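Local coordinates for oxidoreductase, NAD-binding/iron-sulfur cluster-binding protein (Nitratireductor pacificus pht-3B, PDB 6ZXU) that probably removes halogen atoms reductively from organohalide substrates, using a bound cobalamin and two iron-sulfur clusters, at residues P42-R47 with P260-G265; F84-D89 with I351-P356; G185-R188 with P193-G196. All coordinates share one frame; numbering follows the deposited sequence.

How the interactions relate
From the N terminus, 42-47 and 84-89 each pair with residues more than 200 positions further on. Interaction 3 is a local closure: after helix 168-190 the chain turns back, and 185-188 meet the start of strand 194-198. Residues 260-265 then close interaction 1 and 351-356 close interaction 2, so these two long loops cross while interaction 3 nests inside both. Interaction 1 stands apart, its centre about 31 Å from that of interaction 3 and about 36 Å from that of interaction 2, and fixes the N-terminal loop to helix 260-264. Interactions 2 and 3 touch: Leu-88 O lies 2.9 Å from Gly-196 N, probably a hydrogen bond, linking the residues after helix 74-85 to the edge strand.

Interaction 1: P42-R47 with P260-G265; sequences PLALER and PEVMLG
Arg-47 reaches across to helix 260-264, running past Val-262 and laying its guanidinium over the side chain of Glu-261. The arginine chain is extended from CG to NE (chi2 -173°, chi3 178°), which carries the charged end out beside the helix. On the way Arg-47 CD packs 3.7 Å from Val-262 CG2, the two side chains lying alongside but running opposite ways. Val-262 CG2 also meets Ala-44 CB, at 4.1 Å, from the centre of an inverse gamma turn.

Beyond CD, one face of the guanidinium meets Glu-261 CB, displaced toward the rim, with Arg-47 NH1 3.4 Å from that carbon. The bend of Glu-261 at chi2 (83°) turns its carboxylate off the arginine. The two planar groups end up nearly parallel, but Glu-261 OE1 sits 4.4 Å from Arg-47 NH1 and well out of the guanidinium plane. A water spans the pair, accepting from Arg-47 NH1 at 3.1 Å and donating only weakly to Glu-261 OE1. The guanidinium has its salt bridge with Asp-267, through NH2.

Chemically, Glu-261 offers mostly methylene groups to the arginine, and its charge, linked through one weak water bond, probably adds a modest attraction beside the Asp-267 salt bridge.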
loop_
_atom_site.group_PDB
_atom_site.type_symbol
_atom_site.label_atom_id
_atom_site.label_comp_id
_atom_site.label_asym_id
_atom_site.label_seq_id
_atom_site.Cartn_x
_atom_site.Cartn_y
_atom_site.Cartn_z
ATOM N N PRO A 42 -8.474 13.077 7.655
ATOM C CA PRO A 42 -7.569 13.274 8.798
ATOM C C PRO A 42 -7.442 14.697 9.293
ATOM O O PRO A 42 -6.876 14.883 10.356
ATOM C CB PRO A 42 -6.263 12.767 8.239
ATOM C CG PRO A 42 -6.295 13.131 6.797
ATOM C CD PRO A 42 -7.734 12.975 6.377
ATOM N N LEU A 43 -8.005 15.694 8.609
ATOM C CA LEU A 43 -7.965 17.056 9.001
ATOM C C LEU A 43 -9.344 17.506 9.520
ATOM O O LEU A 43 -10.390 16.996 9.091
ATOM C CB LEU A 43 -7.517 17.957 7.798
ATOM C CG LEU A 43 -6.141 17.639 7.227
ATOM C CD1 LEU A 43 -5.987 18.403 5.927
ATOM C CD2 LEU A 43 -5.017 18.048 8.204
ATOM N N ALA A 44 -9.320 18.491 10.402
ATOM C CA ALA A 44 -10.562 19.000 11.055
ATOM C C ALA A 44 -11.244 20.058 10.156
ATOM O O ALA A 44 -11.533 21.174 10.592
ATOM C CB ALA A 44 -10.273 19.584 12.454
ATOM N N LEU A 45 -11.590 19.650 8.945
ATOM C CA LEU A 45 -12.219 20.526 7.967
ATOM C C LEU A 45 -13.614 21.000 8.436
ATOM O O LEU A 45 -14.043 22.097 8.138
ATOM C CB LEU A 45 -12.333 19.836 6.618
ATOM C CG LEU A 45 -11.025 19.333 5.981
ATOM C CD1 LEU A 45 -11.281 18.709 4.609
ATOM C CD2 LEU A 45 -9.993 20.402 5.932
ATOM N N GLU A 46 -14.296 20.181 9.175
ATOM C CA GLU A 46 -15.589 20.526 9.685
ATOM C C GLU A 46 -15.571 21.611 10.747
ATOM O O GLU A 46 -16.631 22.057 11.188
ATOM C CB GLU A 46 -16.321 19.259 10.195
ATOM C CG GLU A 46 -15.856 18.742 11.574
ATOM C CD GLU A 46 -14.542 17.874 11.570
ATOM O OE1 GLU A 46 -13.885 17.705 10.494
ATOM O OE2 GLU A 46 -14.160 17.403 12.672
ATOM N N ARG A 47 -14.410 22.058 11.200
ATOM C CA ARG A 47 -14.323 23.145 12.170
ATOM C C ARG A 47 -13.891 24.446 11.534
ATOM O O ARG A 47 -13.614 25.406 12.248
ATOM C CB ARG A 47 -13.339 22.727 13.297
ATOM C CG ARG A 47 -13.899 21.608 14.140
ATOM C CD ARG A 47 -12.982 21.349 15.321
ATOM N NE ARG A 47 -13.514 20.305 16.195
ATOM C CZ ARG A 47 -14.180 20.531 17.321
ATOM N NH1 ARG A 47 -14.443 21.761 17.726
ATOM N NH2 ARG A 47 -14.606 19.499 18.053
ATOM N N PRO A 260 -8.314 25.631 19.619
ATOM C CA PRO A 260 -7.731 24.631 20.498
ATOM C C PRO A 260 -8.111 23.200 20.215
ATOM O O PRO A 260 -7.288 22.296 20.353
ATOM C CB PRO A 260 -8.302 25.034 21.865
ATOM C CG PRO A 260 -8.411 26.550 21.760
ATOM C CD PRO A 260 -8.993 26.717 20.377
ATOM N N GLU A 261 -9.347 22.985 19.777
ATOM C CA GLU A 261 -9.823 21.639 19.363
ATOM C C GLU A 261 -9.129 21.136 18.129
ATOM O O GLU A 261 -8.862 19.956 18.052
ATOM C CB GLU A 261 -11.316 21.655 19.137
ATOM C CG GLU A 261 -12.131 22.045 20.357
ATOM C CD GLU A 261 -12.268 23.584 20.605
ATOM O OE1 GLU A 261 -11.719 24.496 19.855
ATOM O OE2 GLU A 261 -12.930 23.894 21.654
ATOM N N VAL A 262 -8.762 22.041 17.221
ATOM C CA VAL A 262 -8.052 21.680 16.057
ATOM C C VAL A 262 -6.586 21.413 16.331
ATOM O O VAL A 262 -6.010 20.417 15.823
ATOM C CB VAL A 262 -8.205 22.786 14.961
ATOM C CG1 VAL A 262 -7.406 22.445 13.741
ATOM C CG2 VAL A 262 -9.703 22.976 14.629
ATOM N N MET A 263 -5.934 22.344 17.058
ATOM C CA MET A 263 -4.543 22.212 17.425
ATOM C C MET A 263 -4.277 20.890 18.098
ATOM O O MET A 263 -3.298 20.198 17.751
ATOM C CB MET A 263 -4.121 23.389 18.266
ATOM C CG MET A 263 -2.679 23.327 18.766
ATOM S SD MET A 263 -1.331 23.305 17.529
ATOM C CE MET A 263 -1.636 24.904 16.735
ATOM N N LEU A 264 -5.082 20.533 19.084
ATOM C CA LEU A 264 -4.855 19.307 19.825
ATOM C C LEU A 264 -5.399 18.039 19.171
ATOM O O LEU A 264 -5.128 16.929 19.657
ATOM C CB LEU A 264 -5.424 19.384 21.247
ATOM C CG LEU A 264 -4.515 20.101 22.254
ATOM C CD1 LEU A 264 -5.142 20.057 23.641
ATOM C CD2 LEU A 264 -3.173 19.449 22.372
ATOM N N GLY A 265 -6.225 18.186 18.138
ATOM C CA GLY A 265 -6.712 17.030 17.422
ATOM C C GLY A 265 -7.691 16.230 18.243
ATOM O O GLY A 265 -7.673 15.022 18.248
HETATM O O HOH W 1 -12.965 24.314 16.716
#

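Interaction 2: F84-D89 with I351-P356; sequences FTRFLD and IQNMVP
The Phe-84 ring presents its edge to Met-354: SD lies 5.2 Å from the ring centroid and 87° off the ring normal, 4.1 Å from both CZ and CE1 of Phe-84. A bend at chi3 of the methionine (-70°) leaves the sulfur, rather than the terminal methyl, facing the ring. The second ring, Phe-87, carries Arg-86 CB over the centre of one face, 4.1 Å above the plane, while Asn-353 approaches obliquely, its ND2 3.5 Å from Phe-87 CZ and its amide tilted 32° from the ring. The guanidinium of Arg-86 receives Asn-353 OD1 at its edge and in its plane, yet at 3.6 Å from Arg-86 NH1 this is a polar approach rather than a hydrogen bond. Guanidinium and amide stand almost perpendicular.

Asn-353 turns its amide to both the arginine and the ring, OD1 near the one and ND2 near the other; ND2 is tied back by a hydrogen bond to Pro-349 O. Replaced by an alanine, Asn-353 would probably leave Arg-86 NH1 without its nearby oxygen and open a gap beside Phe-87 CZ.

Phe-84 also rests on Ala-177 and Glu-178 of helix 168-190, and Met-354 on Ala-457 of helix 445-469. The Phe-84 and Met-354 pair is a Met-aromatic contact where helices 74-85 and 342-354 run out, and the type I turn Thr-85 to Leu-88 supplies Arg-86 and Phe-87.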
loop_
_atom_site.group_PDB
_atom_site.type_symbol
_atom_site.label_atom_id
_atom_site.label_comp_id
_atom_site.label_asym_id
_atom_site.label_seq_id
_atom_site.Cartn_x
_atom_site.Cartn_y
_atom_site.Cartn_z
ATOM N N PHE A 84 -1.326 7.882 -16.756
ATOM C CA PHE A 84 -2.572 7.907 -16.008
ATOM C C PHE A 84 -3.669 8.723 -16.680
ATOM O O PHE A 84 -4.828 8.386 -16.538
ATOM C CB PHE A 84 -2.340 8.414 -14.555
ATOM C CG PHE A 84 -1.369 7.594 -13.764
ATOM C CD1 PHE A 84 -1.218 6.216 -13.992
ATOM C CD2 PHE A 84 -0.669 8.168 -12.700
ATOM C CE1 PHE A 84 -0.279 5.473 -13.263
ATOM C CE2 PHE A 84 0.229 7.426 -11.954
ATOM C CZ PHE A 84 0.446 6.089 -12.228
ATOM N N THR A 85 -3.280 9.754 -17.436
ATOM C CA THR A 85 -4.180 10.490 -18.302
ATOM C C THR A 85 -5.052 9.682 -19.266
ATOM O O THR A 85 -6.228 9.986 -19.458
ATOM C CB THR A 85 -3.390 11.511 -19.115
ATOM O OG1 THR A 85 -2.711 12.402 -18.220
ATOM C CG2 THR A 85 -4.285 12.264 -20.023
ATOM N N ARG A 86 -4.531 8.570 -19.776
ATOM C CA ARG A 86 -5.291 7.663 -20.653
ATOM C C ARG A 86 -6.489 7.068 -19.959
ATOM O O ARG A 86 -7.385 6.537 -20.601
ATOM C CB ARG A 86 -4.365 6.512 -21.159
ATOM C CG ARG A 86 -3.054 7.116 -21.693
ATOM C CD ARG A 86 -2.193 6.281 -22.605
ATOM N NE ARG A 86 -1.987 4.899 -22.185
ATOM C CZ ARG A 86 -2.624 3.829 -22.675
ATOM N NH1 ARG A 86 -2.293 2.605 -22.227
ATOM N NH2 ARG A 86 -3.593 3.968 -23.596
ATOM N N PHE A 87 -6.542 7.123 -18.641
ATOM C CA PHE A 87 -7.644 6.458 -17.951
ATOM C C PHE A 87 -8.593 7.453 -17.195
ATOM O O PHE A 87 -9.420 7.018 -16.364
ATOM C CB PHE A 87 -7.076 5.395 -16.967
ATOM C CG PHE A 87 -6.053 4.483 -17.610
ATOM C CD1 PHE A 87 -6.462 3.608 -18.614
ATOM C CD2 PHE A 87 -4.726 4.573 -17.306
ATOM C CE1 PHE A 87 -5.548 2.842 -19.308
ATOM C CE2 PHE A 87 -3.821 3.773 -17.959
ATOM C CZ PHE A 87 -4.226 2.909 -18.949
ATOM N N LEU A 88 -8.472 8.733 -17.498
ATOM C CA LEU A 88 -9.379 9.758 -16.976
ATOM C C LEU A 88 -10.762 9.642 -17.593
ATOM O O LEU A 88 -11.775 10.049 -17.002
ATOM C CB LEU A 88 -8.818 11.130 -17.238
ATOM C CG LEU A 88 -7.533 11.459 -16.595
ATOM C CD1 LEU A 88 -7.004 12.795 -17.079
ATOM C CD2 LEU A 88 -7.581 11.486 -15.072
ATOM N N ASP A 89 -10.863 8.989 -18.745
ATOM C CA ASP A 89 -12.190 8.556 -19.226
ATOM C C ASP A 89 -12.114 7.131 -19.739
ATOM O O ASP A 89 -11.046 6.559 -19.851
ATOM C CB ASP A 89 -12.650 9.427 -20.370
ATOM C CG ASP A 89 -14.240 9.625 -20.398
ATOM O OD1 ASP A 89 -15.027 8.750 -19.832
ATOM O OD2 ASP A 89 -14.647 10.687 -21.024
ATOM N N ILE A 351 -2.589 -0.387 -12.997
ATOM C CA ILE A 351 -1.732 -1.473 -12.588
ATOM C C ILE A 351 -1.198 -2.217 -13.832
ATOM O O ILE A 351 -0.014 -2.446 -13.967
ATOM C CB ILE A 351 -2.492 -2.446 -11.625
ATOM C CG1 ILE A 351 -2.678 -1.822 -10.277
ATOM C CG2 ILE A 351 -1.700 -3.729 -11.491
ATOM C CD1 ILE A 351 -3.611 -2.615 -9.377
ATOM N N GLN A 352 -2.072 -2.609 -14.721
ATOM C CA GLN A 352 -1.624 -3.401 -15.879
ATOM C C GLN A 352 -0.727 -2.629 -16.830
ATOM O O GLN A 352 0.211 -3.161 -17.392
ATOM C CB GLN A 352 -2.801 -3.999 -16.608
ATOM C CG GLN A 352 -3.515 -5.092 -15.881
ATOM C CD GLN A 352 -4.836 -5.469 -16.616
ATOM O OE1 GLN A 352 -5.403 -4.678 -17.428
ATOM N NE2 GLN A 352 -5.347 -6.683 -16.316
ATOM N N ASN A 353 -1.011 -1.377 -17.035
ATOM C CA ASN A 353 -0.258 -0.592 -17.963
ATOM C C ASN A 353 0.984 0.020 -17.454
ATOM O O ASN A 353 1.687 0.682 -18.200
ATOM C CB ASN A 353 -1.157 0.437 -18.603
ATOM C CG ASN A 353 -2.166 -0.236 -19.546
ATOM O OD1 ASN A 353 -1.827 -0.596 -20.679
ATOM N ND2 ASN A 353 -3.386 -0.476 -19.061
ATOM N N MET A 354 1.266 -0.118 -16.162
ATOM C CA MET A 354 2.586 0.234 -15.649
ATOM C C MET A 354 3.621 -0.851 -15.937
ATOM O O MET A 354 4.825 -0.589 -15.915
ATOM C CB MET A 354 2.530 0.554 -14.149
ATOM C CG MET A 354 1.999 1.945 -13.830
ATOM S SD MET A 354 2.123 2.391 -12.070
ATOM C CE MET A 354 0.881 1.325 -11.307
ATOM N N VAL A 355 3.169 -2.081 -16.222
ATOM C CA VAL A 355 4.079 -3.200 -16.400
ATOM C C VAL A 355 5.133 -2.938 -17.540
ATOM O O VAL A 355 6.334 -3.154 -17.311
ATOM C CB VAL A 355 3.352 -4.492 -16.619
ATOM C CG1 VAL A 355 4.341 -5.596 -16.900
ATOM C CG2 VAL A 355 2.518 -4.838 -15.394
ATOM N N PRO A 356 4.736 -2.373 -18.682
ATOM C CA PRO A 356 5.756 -2.162 -19.729
ATOM C C PRO A 356 6.796 -1.136 -19.359
ATOM O O PRO A 356 7.834 -1.076 -20.041
ATOM C CB PRO A 356 4.916 -1.650 -20.926
ATOM C CG PRO A 356 3.565 -2.245 -20.691
ATOM C CD PRO A 356 3.385 -2.151 -19.218
#

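Interaction 3: G185-R188 with P193-G196; sequences GYVR and PARG
A helix leading by a tight connection into an edge strand puts Val-187 and Arg-188, near the C-terminal end of helix 168-190, directly against Ala-194 at the start of strand 194-198. Val-187 supplies the apolar part: CG1 packs 3.8 Å from Ala-194 CB, and the valine CB is hardly farther, at 3.9 Å. Arg-188 supplies the polar part. Arg-188 NH1 donates to Ala-194 O at 2.9 Å, with an N-H...O angle of 156°. The oxygen lies in the guanidinium plane, but the nitrogen stands above the carbonyl plane, 44° out of it. A bend at chi3 (-61°) folds the arginine so that Arg-188 CD also passes 3.6 Å from Ala-194 O, and one guanidinium face comes to rest over Gly-185 N.

Strand 194-198 is the outermost strand of a four-stranded antiparallel sheet with order 1-2-4-3, paired with 232-239, where Thr-239 touches both Val-187 and Ala-194. The buried guanidinium is also shared with the turn that follows helix 74-85: NH1 also bonds Leu-88 O, and NH2 bonds Phe-87 O. One arginine therefore joins three backbone carbonyls, and its charge is probably well stabilised by them. Arg-195 CB points away from the helix, and its NH1 is hydrogen-bonded to Gly-196 O, with its NH2 in a salt bridge with Asp-201.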
loop_
_atom_site.group_PDB
_atom_site.type_symbol
_atom_site.label_atom_id
_atom_site.label_comp_id
_atom_site.label_asym_id
_atom_site.label_seq_id
_atom_site.Cartn_x
_atom_site.Cartn_y
_atom_site.Cartn_z
ATOM N N GLY A 185 -12.932 6.017 -12.804
ATOM C CA GLY A 185 -13.220 4.660 -13.209
ATOM C C GLY A 185 -14.107 3.907 -12.301
ATOM O O GLY A 185 -14.914 3.101 -12.739
ATOM N N TYR A 186 -13.976 4.152 -11.002
ATOM C CA TYR A 186 -14.883 3.564 -9.990
ATOM C C TYR A 186 -16.341 3.974 -10.227
ATOM O O TYR A 186 -17.243 3.123 -10.203
ATOM C CB TYR A 186 -14.469 4.057 -8.570
ATOM C CG TYR A 186 -15.440 3.865 -7.475
ATOM C CD1 TYR A 186 -15.929 2.611 -7.175
ATOM C CD2 TYR A 186 -15.845 4.924 -6.682
ATOM C CE1 TYR A 186 -16.808 2.409 -6.132
ATOM C CE2 TYR A 186 -16.718 4.749 -5.585
ATOM C CZ TYR A 186 -17.191 3.506 -5.298
ATOM O OH TYR A 186 -18.081 3.328 -4.261
ATOM N N VAL A 187 -16.580 5.277 -10.484
ATOM C CA VAL A 187 -17.980 5.755 -10.732
ATOM C C VAL A 187 -18.501 5.174 -12.082
ATOM O O VAL A 187 -19.647 4.752 -12.166
ATOM C CB VAL A 187 -18.030 7.284 -10.716
ATOM C CG1 VAL A 187 -19.378 7.833 -11.145
ATOM C CG2 VAL A 187 -17.693 7.817 -9.328
ATOM N N ARG A 188 -17.640 5.105 -13.087
ATOM C CA ARG A 188 -17.981 4.481 -14.386
ATOM C C ARG A 188 -18.365 3.017 -14.247
ATOM O O ARG A 188 -19.310 2.546 -14.864
ATOM C CB ARG A 188 -16.876 4.657 -15.383
ATOM C CG ARG A 188 -16.745 6.065 -15.919
ATOM C CD ARG A 188 -15.822 6.131 -17.114
ATOM N NE ARG A 188 -14.425 5.687 -16.819
ATOM C CZ ARG A 188 -13.426 6.460 -16.469
ATOM N NH1 ARG A 188 -13.571 7.791 -16.229
ATOM N NH2 ARG A 188 -12.232 5.920 -16.254
ATOM N N PRO A 193 -21.539 7.901 -16.070
ATOM C CA PRO A 193 -20.456 8.604 -16.730
ATOM C C PRO A 193 -19.728 9.555 -15.819
ATOM O O PRO A 193 -20.311 10.208 -14.946
ATOM C CB PRO A 193 -21.173 9.385 -17.839
ATOM C CG PRO A 193 -22.332 8.491 -18.162
ATOM C CD PRO A 193 -22.798 8.000 -16.839
ATOM N N ALA A 194 -18.437 9.584 -15.969
ATOM C CA ALA A 194 -17.518 10.365 -15.099
ATOM C C ALA A 194 -16.183 10.544 -15.754
ATOM O O ALA A 194 -15.705 9.669 -16.514
ATOM C CB ALA A 194 -17.358 9.636 -13.773
ATOM N N ARG A 195 -15.621 11.678 -15.555
ATOM C CA ARG A 195 -14.399 12.049 -16.215
ATOM C C ARG A 195 -13.465 12.695 -15.184
ATOM O O ARG A 195 -13.900 13.521 -14.354
ATOM C CB ARG A 195 -14.715 13.043 -17.315
ATOM C CG ARG A 195 -13.564 13.813 -17.931
ATOM C CD ARG A 195 -12.637 12.948 -18.686
ATOM N NE ARG A 195 -11.970 13.603 -19.818
ATOM C CZ ARG A 195 -10.906 14.385 -19.804
ATOM N NH1 ARG A 195 -10.260 14.760 -18.706
ATOM N NH2 ARG A 195 -10.442 14.835 -20.990
ATOM N N GLY A 196 -12.175 12.309 -15.196
ATOM C CA GLY A 196 -11.184 12.856 -14.314
ATOM C C GLY A 196 -10.457 13.989 -14.974
ATOM O O GLY A 196 -10.357 14.053 -16.205
#